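Local structure of putative oxygenase (Streptomyces viridochromogenes Tue57, 4XAA) at residues I43-F46 with T47-L51; L51-D54 with D55-N58; D79-P82 with E83-L86. The protein probably acts as an iron- and 2-oxoglutarate-dependent oxygenase in orthosomycin biosynthesis, where oxidative cyclizations are carried out by members of its superfamily. All blocks are in the same frame, centred on the assembly; numbering follows the deposited sequence.

Contact 1: I43-F46 with T47-L51; sequences ITRF and TDEGL
Ile43 to Phe46 form the last turn of helix 29-47, and the backbone comes apart over the next residues, although Thr47 N still reaches Ile43 O at 3.0 Å. Thr44 O takes two donors, Asp48 N at 2.8 Å and Glu49 N at 3.2 Å. Leu51 N then turns back to Arg45 O at 2.8 Å. Among the side chains, Thr47 CG2 rests against Ile43 CG2, 3.6 Å away, while Thr47 OG1, wedged between its own backbone N and carbonyl carbon, turns back along the helix to Thr44 CA, 3.3 Å away. Asp48 brings OD2 alongside Thr44 CB. Glu49 runs obliquely past Arg45, and Glu49 OE1 lies 3.7 Å from Arg45 CG, yet the charged groups do not meet; the extended arginine carries NH1 on to Asp79 O. Phe46 has CG trans to the backbone N (chi1 -178°), which turns the ring toward Leu69 and Tyr56, where Leu51 O approaches CD2 of Phe46 obliquely at 3.1 Å. Gly50, with phi 81°, is where helical geometry ends. The five-residue, pi-type step from Thr44 to Glu49 and the six-residue closure from Arg45 to Leu51 make this a widened helix C-terminus that exits through a glycine of positive phi.

Contact 2: L51-D54 with D55-N58; sequences LRSD and DYWN
Leu51 sends its side chain directly away from its own backbone N (chi1 176°), while Tyr56 tucks CG beside its own N. Between them these torsions drop one leucine methyl onto the tyrosine ring. CD2 of Leu51 lies 4.0 Å from the centroid of the Tyr56 ring and 26° off its normal, a CH-pi contact displaced toward the rim; its nearest ring atom is CE1 of Tyr56, at 3.6 Å. The side chains cross at about a right angle. Ser53 holds a chi1 of 136°, away from any staggered position, and this aims OG at the backbone of Asp55: Asp55 N donates to Ser53 OG at 3.2 Å, making an ST turn. The same residue opens a type I beta turn, in which Tyr56 N reaches Ser53 O at 3.1 Å. Asp54 O lies in the plane of the Trp57 indole, at its edge, 3.2 Å from CD1. A water sits within bonding distance of Asp54 O and Tyr56 O, though it may not serve both at once. Tyr56 O also takes ND2 of Asn58 at 2.9 Å, close to the amide plane. Just before the turn, Arg52 NH1 folds back to Leu51 O at 2.9 Å and also binds Phe46 O. Asp55 has its carboxylate tied to Asn74 and Gln78, and Trp57, whose side chain lies about 10 Å from the bound nickel ion, stacks on His73. The turn thus leads into strand 56-59, an outermost strand of the large antiparallel sheet, paired with strand 68-72, while Tyr56 OH bonds Leu42 O of helix 29-47.

Contact 3: D79-P82 with E83-L86; sequences DWAP and ERDL
Arg84 lays the start of its side chain over one face of the Trp80 indole: CB stands 3.5 Å from the centroid of the five-membered ring of Trp80, almost on its normal, and CG of Arg84 follows at 3.6 Å from NE1 of Trp80. A chi1 of 177° sets the direction of the aliphatic stem, which starts over the five-membered ring and runs out past NE1 and CD1, then bends so that the guanidinium ends 83° from the indole plane. Glu83 CB approaches the six-membered part of the indole obliquely, 3.8 Å from CE3 of Trp80. The backbone holds this arrangement, as Arg84 N donates to Trp80 O at 3.0 Å. A cis peptide bond precedes Pro82, and right after it a 3-10 helix begins; Asp85 N to Pro82 O at 3.1 Å and Leu86 N to Glu83 O at 2.9 Å are its three-residue steps. Pro82 and Glu83 lie side by side, the proline CD touching OE1 of Glu83 at 3.4 Å. Farther out, OE1 makes a salt bridge with Arg41, and Arg84 NH1 binds Gln78 O. The indole NH of Trp80 donates to Leu75 O, and the ring packs against Leu35 and Leu42 of helix 29-47.

Contacts 1 and 2 follow directly on each other, sharing Leu51, with centres about 10 Å apart; together they carry the chain from the end of helix 29-47 into strand 56-59. They also meet through Phe46, which packs on Tyr56 and Asn58. Contact 3 comes later in the chain, between strand 68-72 and helix 90-100, with its centre about 18 Å from each of the others. It meets contact 1 through Arg45 NH1 and Asp79 O but does not touch contact 2. All three lie along or against helix 29-47, beside the large sheet of the double-stranded beta helix.

Contact 1: I43-F46 with T47-L51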
loop_
_atom_site.group_PDB
_atom_site.type_symbol
_atom_site.label_atom_id
_atom_site.label_comp_id
_atom_site.label_asym_id
_atom_site.label_seq_id
_atom_site.Cartn_x
_atom_site.Cartn_y
_atom_site.Cartn_z
ATOM N N ILE A 43 1.278 11.363 -12.058
ATOM C CA ILE A 43 1.727 12.305 -11.051
ATOM C C ILE A 43 2.127 13.622 -11.686
ATOM O O ILE A 43 1.785 14.679 -11.175
ATOM C CB ILE A 43 2.894 11.749 -10.232
ATOM C CG1 ILE A 43 2.428 10.592 -9.347
ATOM C CG2 ILE A 43 3.469 12.808 -9.328
ATOM C CD1 ILE A 43 3.568 9.685 -8.903
ATOM N N THR A 44 2.832 13.567 -12.807
ATOM C CA THR A 44 3.297 14.793 -13.443
ATOM C C THR A 44 2.157 15.689 -13.917
ATOM O O THR A 44 2.358 16.883 -14.096
ATOM C CB THR A 44 4.207 14.517 -14.655
ATOM O OG1 THR A 44 3.424 13.958 -15.707
ATOM C CG2 THR A 44 5.324 13.571 -14.296
ATOM N N ARG A 45 0.969 15.132 -14.131
ATOM C CA ARG A 45 -0.175 15.958 -14.530
ATOM C C ARG A 45 -0.567 16.883 -13.392
ATOM O O ARG A 45 -0.901 18.048 -13.595
ATOM C CB ARG A 45 -1.367 15.102 -14.939
ATOM C CG ARG A 45 -1.178 14.422 -16.270
ATOM C CD ARG A 45 -2.203 13.322 -16.476
ATOM N NE ARG A 45 -1.991 12.633 -17.742
ATOM C CZ ARG A 45 -2.645 11.540 -18.121
ATOM N NH1 ARG A 45 -3.557 10.992 -17.328
ATOM N NH2 ARG A 45 -2.385 10.994 -19.294
ATOM N N PHE A 46 -0.520 16.347 -12.184
ATOM C CA PHE A 46 -0.776 17.148 -11.018
ATOM C C PHE A 46 0.352 18.144 -10.798
ATOM O O PHE A 46 0.132 19.355 -10.701
ATOM C CB PHE A 46 -0.931 16.266 -9.782
ATOM C CG PHE A 46 -1.240 17.037 -8.540
ATOM C CD1 PHE A 46 -0.222 17.578 -7.772
ATOM C CD2 PHE A 46 -2.556 17.232 -8.141
ATOM C CE1 PHE A 46 -0.513 18.302 -6.637
ATOM C CE2 PHE A 46 -2.840 17.942 -7.006
ATOM C CZ PHE A 46 -1.814 18.480 -6.253
ATOM N N THR A 47 1.562 17.610 -10.706
ATOM C CA THR A 47 2.710 18.374 -10.252
ATOM C C THR A 47 3.186 19.391 -11.271
ATOM O O THR A 47 3.558 20.502 -10.919
ATOM C CB THR A 47 3.887 17.463 -9.932
ATOM O OG1 THR A 47 4.347 16.858 -11.145
ATOM C CG2 THR A 47 3.480 16.388 -8.936
ATOM N N ASP A 48 3.191 19.006 -12.539
ATOM C CA ASP A 48 3.856 19.825 -13.537
ATOM C C ASP A 48 2.865 20.581 -14.397
ATOM O O ASP A 48 3.124 21.716 -14.784
ATOM C CB ASP A 48 4.766 18.954 -14.405
ATOM C CG ASP A 48 5.877 18.298 -13.600
ATOM O OD1 ASP A 48 6.151 18.775 -12.476
ATOM O OD2 ASP A 48 6.478 17.313 -14.085
ATOM N N GLU A 49 1.725 19.953 -14.666
ATOM C CA GLU A 49 0.758 20.469 -15.627
ATOM C C GLU A 49 -0.478 21.050 -14.934
ATOM O O GLU A 49 -1.347 21.610 -15.581
ATOM C CB GLU A 49 0.359 19.363 -16.615
ATOM C CG GLU A 49 1.533 18.854 -17.453
ATOM C CD GLU A 49 1.225 17.578 -18.239
ATOM O OE1 GLU A 49 0.037 17.186 -18.332
ATOM O OE2 GLU A 49 2.185 16.969 -18.764
ATOM N N GLY A 50 -0.547 20.902 -13.618
ATOM C CA GLY A 50 -1.545 21.580 -12.815
ATOM C C GLY A 50 -2.944 20.989 -12.744
ATOM O O GLY A 50 -3.901 21.721 -12.508
ATOM N N LEU A 51 -3.081 19.680 -12.935
ATOM C CA LEU A 51 -4.394 19.053 -12.827
ATOM C C LEU A 51 -4.848 18.961 -11.378
ATOM O O LEU A 51 -4.082 18.555 -10.500
ATOM C CB LEU A 51 -4.392 17.653 -13.434
ATOM C CG LEU A 51 -5.733 16.942 -13.236
ATOM C CD1 LEU A 51 -6.751 17.432 -14.266
ATOM C CD2 LEU A 51 -5.591 15.433 -13.286
#

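Contact 2: L51-D54 with D55-N58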
loop_
_atom_site.group_PDB
_atom_site.type_symbol
_atom_site.label_atom_id
_atom_site.label_comp_id
_atom_site.label_asym_id
_atom_site.label_seq_id
_atom_site.Cartn_x
_atom_site.Cartn_y
_atom_site.Cartn_z
ATOM N N LEU A 51 -3.081 19.680 -12.935
ATOM C CA LEU A 51 -4.394 19.053 -12.827
ATOM C C LEU A 51 -4.848 18.961 -11.378
ATOM O O LEU A 51 -4.082 18.555 -10.500
ATOM C CB LEU A 51 -4.392 17.653 -13.434
ATOM C CG LEU A 51 -5.733 16.942 -13.236
ATOM C CD1 LEU A 51 -6.751 17.432 -14.266
ATOM C CD2 LEU A 51 -5.591 15.433 -13.286
ATOM N N ARG A 52 -6.100 19.334 -11.141
ATOM C CA ARG A 52 -6.718 19.227 -9.832
ATOM C C ARG A 52 -8.046 18.520 -10.000
ATOM O O ARG A 52 -8.947 19.049 -10.644
ATOM C CB ARG A 52 -6.924 20.612 -9.191
ATOM C CG ARG A 52 -5.641 21.406 -8.973
ATOM C CD ARG A 52 -4.777 20.784 -7.889
ATOM N NE ARG A 52 -3.569 21.572 -7.650
ATOM C CZ ARG A 52 -2.456 21.496 -8.379
ATOM N NH1 ARG A 52 -2.375 20.654 -9.407
ATOM N NH2 ARG A 52 -1.416 22.263 -8.079
ATOM N N SER A 53 -8.166 17.325 -9.435
ATOM C CA SER A 53 -9.424 16.587 -9.491
ATOM C C SER A 53 -9.688 15.912 -8.165
ATOM O O SER A 53 -8.823 15.867 -7.288
ATOM C CB SER A 53 -9.410 15.552 -10.628
ATOM O OG SER A 53 -9.938 14.293 -10.213
ATOM N N ASP A 54 -10.888 15.368 -8.035
ATOM C CA ASP A 54 -11.324 14.795 -6.781
ATOM C C ASP A 54 -10.463 13.608 -6.376
ATOM O O ASP A 54 -10.129 13.459 -5.203
ATOM C CB ASP A 54 -12.789 14.382 -6.867
ATOM C CG ASP A 54 -13.428 14.231 -5.497
ATOM O OD1 ASP A 54 -13.728 15.280 -4.866
ATOM O OD2 ASP A 54 -13.623 13.067 -5.059
ATOM N N ASP A 55 -10.097 12.777 -7.347
ATOM C CA ASP A 55 -9.246 11.616 -7.080
ATOM C C ASP A 55 -7.788 11.947 -6.745
ATOM O O ASP A 55 -7.065 11.091 -6.227
ATOM C CB ASP A 55 -9.280 10.658 -8.269
ATOM C CG ASP A 55 -10.617 9.982 -8.417
ATOM O OD1 ASP A 55 -11.210 9.659 -7.364
ATOM O OD2 ASP A 55 -11.079 9.801 -9.574
ATOM N N TYR A 56 -7.341 13.164 -7.033
ATOM C CA TYR A 56 -5.987 13.566 -6.641
ATOM C C TYR A 56 -5.977 14.203 -5.239
ATOM O O TYR A 56 -6.202 15.404 -5.090
ATOM C CB TYR A 56 -5.400 14.532 -7.662
ATOM C CG TYR A 56 -4.918 13.883 -8.941
ATOM C CD1 TYR A 56 -5.798 13.224 -9.783
ATOM C CD2 TYR A 56 -3.586 13.951 -9.318
ATOM C CE1 TYR A 56 -5.366 12.649 -10.949
ATOM C CE2 TYR A 56 -3.143 13.372 -10.500
ATOM C CZ TYR A 56 -4.035 12.725 -11.307
ATOM O OH TYR A 56 -3.614 12.146 -12.483
ATOM N N TRP A 57 -5.731 13.392 -4.216
ATOM C CA TRP A 57 -5.740 13.874 -2.833
ATOM C C TRP A 57 -4.441 14.566 -2.489
ATOM O O TRP A 57 -3.364 13.985 -2.649
ATOM C CB TRP A 57 -5.957 12.736 -1.843
ATOM C CG TRP A 57 -7.241 12.030 -1.991
ATOM C CD1 TRP A 57 -8.145 12.179 -2.991
ATOM C CD2 TRP A 57 -7.767 11.033 -1.112
ATOM N NE1 TRP A 57 -9.203 11.340 -2.792
ATOM C CE2 TRP A 57 -8.999 10.624 -1.643
ATOM C CE3 TRP A 57 -7.303 10.436 0.068
ATOM C CZ2 TRP A 57 -9.790 9.650 -1.036
ATOM C CZ3 TRP A 57 -8.089 9.475 0.675
ATOM C CH2 TRP A 57 -9.320 9.088 0.119
ATOM N N ASN A 58 -4.558 15.791 -1.983
ATOM C CA ASN A 58 -3.408 16.637 -1.702
ATOM C C ASN A 58 -3.626 17.528 -0.473
ATOM O O ASN A 58 -4.761 17.841 -0.122
ATOM C CB ASN A 58 -3.097 17.503 -2.920
ATOM C CG ASN A 58 -4.257 18.426 -3.291
ATOM O OD1 ASN A 58 -4.328 19.570 -2.836
ATOM N ND2 ASN A 58 -5.174 17.925 -4.110
HETATM O O HOH W 1 -8.757 15.666 -3.860
#

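Contact 3: D79-P82 with E83-L86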
loop_
_atom_site.group_PDB
_atom_site.type_symbol
_atom_site.label_atom_id
_atom_site.label_comp_id
_atom_site.label_asym_id
_atom_site.label_seq_id
_atom_site.Cartn_x
_atom_site.Cartn_y
_atom_site.Cartn_z
ATOM N N ASP A 79 -7.073 7.777 -16.333
ATOM C CA ASP A 79 -6.650 7.665 -17.712
ATOM C C ASP A 79 -5.158 7.384 -17.791
ATOM O O ASP A 79 -4.350 8.316 -17.841
ATOM C CB ASP A 79 -6.985 8.936 -18.493
ATOM C CG ASP A 79 -6.437 8.901 -19.904
ATOM O OD1 ASP A 79 -6.163 7.781 -20.411
ATOM O OD2 ASP A 79 -6.273 9.980 -20.508
ATOM N N TRP A 80 -4.787 6.107 -17.801
ATOM C CA TRP A 80 -3.389 5.757 -18.009
ATOM C C TRP A 80 -3.232 4.391 -18.638
ATOM O O TRP A 80 -2.294 3.660 -18.336
ATOM C CB TRP A 80 -2.604 5.844 -16.695
ATOM C CG TRP A 80 -3.041 4.969 -15.565
ATOM C CD1 TRP A 80 -4.241 4.988 -14.918
ATOM C CD2 TRP A 80 -2.235 3.997 -14.886
ATOM N NE1 TRP A 80 -4.253 4.056 -13.909
ATOM C CE2 TRP A 80 -3.027 3.442 -13.856
ATOM C CE3 TRP A 80 -0.926 3.527 -15.061
ATOM C CZ2 TRP A 80 -2.554 2.439 -13.001
ATOM C CZ3 TRP A 80 -0.457 2.521 -14.215
ATOM C CH2 TRP A 80 -1.272 1.992 -13.196
ATOM N N ALA A 81 -4.167 4.057 -19.519
ATOM C CA ALA A 81 -4.023 2.922 -20.416
ATOM C C ALA A 81 -2.879 3.233 -21.376
ATOM O O ALA A 81 -2.676 4.387 -21.743
ATOM C CB ALA A 81 -5.320 2.669 -21.166
ATOM N N PRO A 82 -2.129 2.207 -21.802
ATOM C CA PRO A 82 -2.340 0.782 -21.522
ATOM C C PRO A 82 -1.657 0.241 -20.260
ATOM O O PRO A 82 -1.920 -0.905 -19.910
ATOM C CB PRO A 82 -1.755 0.112 -22.763
ATOM C CG PRO A 82 -0.615 1.010 -23.127
ATOM C CD PRO A 82 -1.085 2.414 -22.824
ATOM N N GLU A 83 -0.812 1.026 -19.596
ATOM C CA GLU A 83 -0.142 0.566 -18.379
ATOM C C GLU A 83 -1.117 0.157 -17.283
ATOM O O GLU A 83 -0.854 -0.788 -16.532
ATOM C CB GLU A 83 0.796 1.641 -17.837
ATOM C CG GLU A 83 1.992 1.897 -18.715
ATOM C CD GLU A 83 1.759 3.025 -19.682
ATOM O OE1 GLU A 83 0.585 3.288 -20.017
ATOM O OE2 GLU A 83 2.751 3.667 -20.087
ATOM N N ARG A 84 -2.234 0.870 -17.198
ATOM C CA ARG A 84 -3.293 0.578 -16.233
ATOM C C ARG A 84 -3.749 -0.885 -16.269
ATOM O O ARG A 84 -4.129 -1.461 -15.247
ATOM C CB ARG A 84 -4.493 1.498 -16.491
ATOM C CG ARG A 84 -5.700 1.256 -15.594
ATOM C CD ARG A 84 -6.893 2.134 -16.026
ATOM N NE ARG A 84 -7.580 1.593 -17.195
ATOM C CZ ARG A 84 -8.510 2.242 -17.896
ATOM N NH1 ARG A 84 -8.872 3.479 -17.556
ATOM N NH2 ARG A 84 -9.078 1.647 -18.940
ATOM N N ASP A 85 -3.710 -1.484 -17.450
ATOM C CA ASP A 85 -4.117 -2.875 -17.609
ATOM C C ASP A 85 -3.302 -3.797 -16.727
ATOM O O ASP A 85 -3.780 -4.859 -16.324
ATOM C CB ASP A 85 -3.991 -3.294 -19.072
ATOM C CG ASP A 85 -4.777 -2.389 -20.000
ATOM O OD1 ASP A 85 -5.906 -1.989 -19.629
ATOM O OD2 ASP A 85 -4.261 -2.064 -21.090
ATOM N N LEU A 86 -2.075 -3.382 -16.409
ATOM C CA LEU A 86 -1.199 -4.198 -15.573
ATOM C C LEU A 86 -1.735 -4.352 -14.154
ATOM O O LEU A 86 -1.361 -5.292 -13.457
ATOM C CB LEU A 86 0.211 -3.616 -15.533
ATOM C CG LEU A 86 0.998 -3.839 -16.813
ATOM C CD1 LEU A 86 2.265 -3.024 -16.805
ATOM C CD2 LEU A 86 1.283 -5.323 -16.952
#